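Local coordinates for protein putative DsbA oxidoreductase SCO1869 (Streptomyces coelicolor A3, PDB 3GL5) that probably acts as a thiol-disulfide oxidoreductase of the DsbA family, built on a thioredoxin-type fold, although its precise physiological role is not established, at residues His104-Leu109 with Glu153-Val158. Residues are numbered along the deposited sequence; the frame is centred on the assembly and turned at random. Where two conformers were deposited one is given.
Sequences HRLLHL and EEVRAV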
loop_
_atom_site.group_PDB
_atom_site.type_symbol
_atom_site.label_atom_id
_atom_site.label_comp_id
_atom_site.label_asym_id
_atom_site.label_seq_id
_atom_site.Cartn_x
_atom_site.Cartn_y
_atom_site.Cartn_z
ATOM N N HIS A 104 -3.213 0.016 -17.237
ATOM C CA HIS A 104 -3.455 0.156 -15.825
ATOM C C HIS A 104 -3.545 -1.182 -15.091
ATOM O O HIS A 104 -3.057 -1.286 -13.964
ATOM C CB HIS A 104 -4.676 1.045 -15.553
ATOM C CG HIS A 104 -4.406 2.504 -15.789
ATOM N ND1 HIS A 104 -3.623 3.258 -14.940
ATOM C CD2 HIS A 104 -4.791 3.339 -16.793
ATOM C CE1 HIS A 104 -3.559 4.504 -15.386
ATOM N NE2 HIS A 104 -4.269 4.584 -16.499
ATOM N N ARG A 105 -4.163 -2.177 -15.714
ATOM C CA ARG A 105 -4.213 -3.534 -15.135
ATOM C C ARG A 105 -2.805 -4.085 -14.938
ATOM O O ARG A 105 -2.482 -4.626 -13.858
ATOM C CB ARG A 105 -5.058 -4.481 -15.995
ATOM C CG ARG A 105 -6.528 -4.026 -16.067
ATOM C CD ARG A 105 -7.455 -5.111 -16.576
ATOM N NE ARG A 105 -7.115 -5.564 -17.941
ATOM C CZ ARG A 105 -6.563 -6.747 -18.241
ATOM N NH1 ARG A 105 -6.243 -7.636 -17.297
ATOM N NH2 ARG A 105 -6.334 -7.052 -19.496
ATOM N N LEU A 106 -1.955 -3.868 -15.942
ATOM C CA LEU A 106 -0.545 -4.262 -15.854
ATOM C C LEU A 106 0.232 -3.458 -14.835
ATOM O O LEU A 106 1.161 -3.998 -14.231
ATOM C CB LEU A 106 0.160 -4.195 -17.208
ATOM C CG LEU A 106 -0.171 -5.284 -18.229
ATOM C CD1 LEU A 106 0.633 -4.921 -19.483
ATOM C CD2 LEU A 106 0.169 -6.719 -17.752
ATOM N N LEU A 107 -0.129 -2.174 -14.626
ATOM C CA LEU A 107 0.498 -1.412 -13.550
ATOM C C LEU A 107 0.196 -2.045 -12.178
ATOM O O LEU A 107 1.021 -1.977 -11.272
ATOM C CB LEU A 107 0.107 0.066 -13.574
ATOM C CG LEU A 107 0.749 0.854 -14.734
ATOM C CD1 LEU A 107 0.012 2.184 -14.986
ATOM C CD2 LEU A 107 2.243 1.151 -14.449
ATOM N N HIS A 108 -0.996 -2.606 -12.033
ATOM C CA HIS A 108 -1.365 -3.294 -10.808
ATOM C C HIS A 108 -0.643 -4.629 -10.654
ATOM O O HIS A 108 -0.191 -4.929 -9.581
ATOM C CB HIS A 108 -2.893 -3.417 -10.663
ATOM C CG HIS A 108 -3.520 -2.161 -10.152
ATOM N ND1 HIS A 108 -3.821 -1.962 -8.823
ATOM C CD2 HIS A 108 -3.817 -0.996 -10.781
ATOM C CE1 HIS A 108 -4.319 -0.748 -8.659
ATOM N NE2 HIS A 108 -4.331 -0.143 -9.836
ATOM N N LEU A 109 -0.497 -5.406 -11.709
ATOM C CA LEU A 109 0.508 -6.500 -11.699
ATOM C C LEU A 109 1.869 -6.046 -11.146
ATOM O O LEU A 109 2.364 -6.584 -10.134
ATOM C CB LEU A 109 0.668 -7.129 -13.084
ATOM C CG LEU A 109 1.799 -8.166 -13.249
ATOM C CD1 LEU A 109 1.749 -9.276 -12.160
ATOM C CD2 LEU A 109 1.719 -8.785 -14.623
ATOM N N GLU A 153 5.384 -14.563 -19.492
ATOM C CA GLU A 153 4.273 -15.518 -19.607
ATOM C C GLU A 153 3.117 -14.981 -18.773
ATOM O O GLU A 153 1.939 -15.126 -19.125
ATOM C CB GLU A 153 4.687 -16.911 -19.088
ATOM C CG GLU A 153 6.147 -17.305 -19.344
ATOM C CD GLU A 153 6.633 -18.445 -18.436
ATOM O OE1 GLU A 153 5.821 -19.314 -18.042
ATOM O OE2 GLU A 153 7.836 -18.475 -18.113
ATOM N N GLU A 154 3.503 -14.348 -17.669
ATOM C CA GLU A 154 2.640 -13.800 -16.652
ATOM C C GLU A 154 1.978 -12.505 -17.097
ATOM O O GLU A 154 0.763 -12.313 -16.923
ATOM C CB GLU A 154 3.587 -13.522 -15.502
ATOM C CG GLU A 154 3.157 -12.668 -14.373
ATOM C CD GLU A 154 3.817 -13.162 -13.107
ATOM O OE1 GLU A 154 3.847 -14.393 -12.915
ATOM O OE2 GLU A 154 4.325 -12.344 -12.315
ATOM N N VAL A 155 2.776 -11.614 -17.679
ATOM C CA VAL A 155 2.279 -10.336 -18.132
ATOM C C VAL A 155 1.246 -10.611 -19.198
ATOM O O VAL A 155 0.209 -9.978 -19.247
ATOM C CB VAL A 155 3.453 -9.469 -18.631
ATOM C CG1 VAL A 155 3.014 -8.472 -19.688
ATOM C CG2 VAL A 155 4.090 -8.770 -17.443
ATOM N N ARG A 156 1.532 -11.623 -20.005
ATOM C CA ARG A 156 0.661 -12.106 -21.062
ATOM C C ARG A 156 -0.637 -12.696 -20.548
ATOM O O ARG A 156 -1.702 -12.469 -21.153
ATOM C CB ARG A 156 1.383 -13.174 -21.897
ATOM C CG ARG A 156 2.271 -12.594 -22.960
ATOM C CD ARG A 156 2.451 -13.580 -24.090
ATOM N NE ARG A 156 3.350 -13.025 -25.097
ATOM C CZ ARG A 156 4.676 -13.039 -24.996
ATOM N NH1 ARG A 156 5.267 -13.576 -23.935
ATOM N NH2 ARG A 156 5.421 -12.510 -25.959
ATOM N N ALA A 157 -0.552 -13.450 -19.449
ATOM C CA ALA A 157 -1.751 -13.977 -18.789
ATOM C C ALA A 157 -2.651 -12.829 -18.317
ATOM O O ALA A 157 -3.853 -12.881 -18.503
ATOM C CB ALA A 157 -1.380 -14.887 -17.620
ATOM N N VAL A 158 -2.069 -11.796 -17.718
ATOM C CA VAL A 158 -2.863 -10.616 -17.305
ATOM C C VAL A 158 -3.560 -9.958 -18.527
ATOM O O VAL A 158 -4.741 -9.642 -18.493
ATOM C CB VAL A 158 -2.013 -9.622 -16.470
ATOM C CG1 VAL A 158 -2.748 -8.296 -16.267
ATOM C CG2 VAL A 158 -1.693 -10.234 -15.118
#
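Glu-154 meets Leu-109 at the margin of the contact: its carboxylate OE2 lies 4.0 Å from Leu-109 CD1, while the charge itself is engaged in a salt bridge with Arg-113. One residue on, Val-155 offers both methyls, CG1 to Leu-106 CD2 and CG2 to Leu-109 CD2, the latter at 3.7 Å, and the side chains of Leu-109 and Val-155 cross at about a right angle. Val-158 straddles the two leucines: its CG1 sits 3.6 Å from Leu-106 CD2, and its CG2 packs against Leu-109 CD2. CG of Leu-109 is anti to the backbone N (chi1 173°), and its CD2 methyl, set by chi2, meets both valines. The carbonyl O of Val-158, lying close to the guanidinium plane, accepts from Arg-105 NH1 at 2.8 Å; the nitrogen stands 42° out of the carbonyl plane. A weak second bond comes from NH2 at 3.2 Å. Asp-102 pairs with NH2 and the carbonyl of Ala-164 accepts from NH1, which together would hold the guanidinium in place. A leucine in place of Arg-105 would probably leave the Val-158 and Ala-164 carbonyls without these donors and Asp-102 without its charged mate. Leu-150, Phe-123 and Leu-141 extend the apolar layer. The segment axes approach to 10.2 Å, with 136° between their N-to-C directions, a buried helix-helix packing within the mainly helical insertion that DsbA-like proteins carry in their thioredoxin fold.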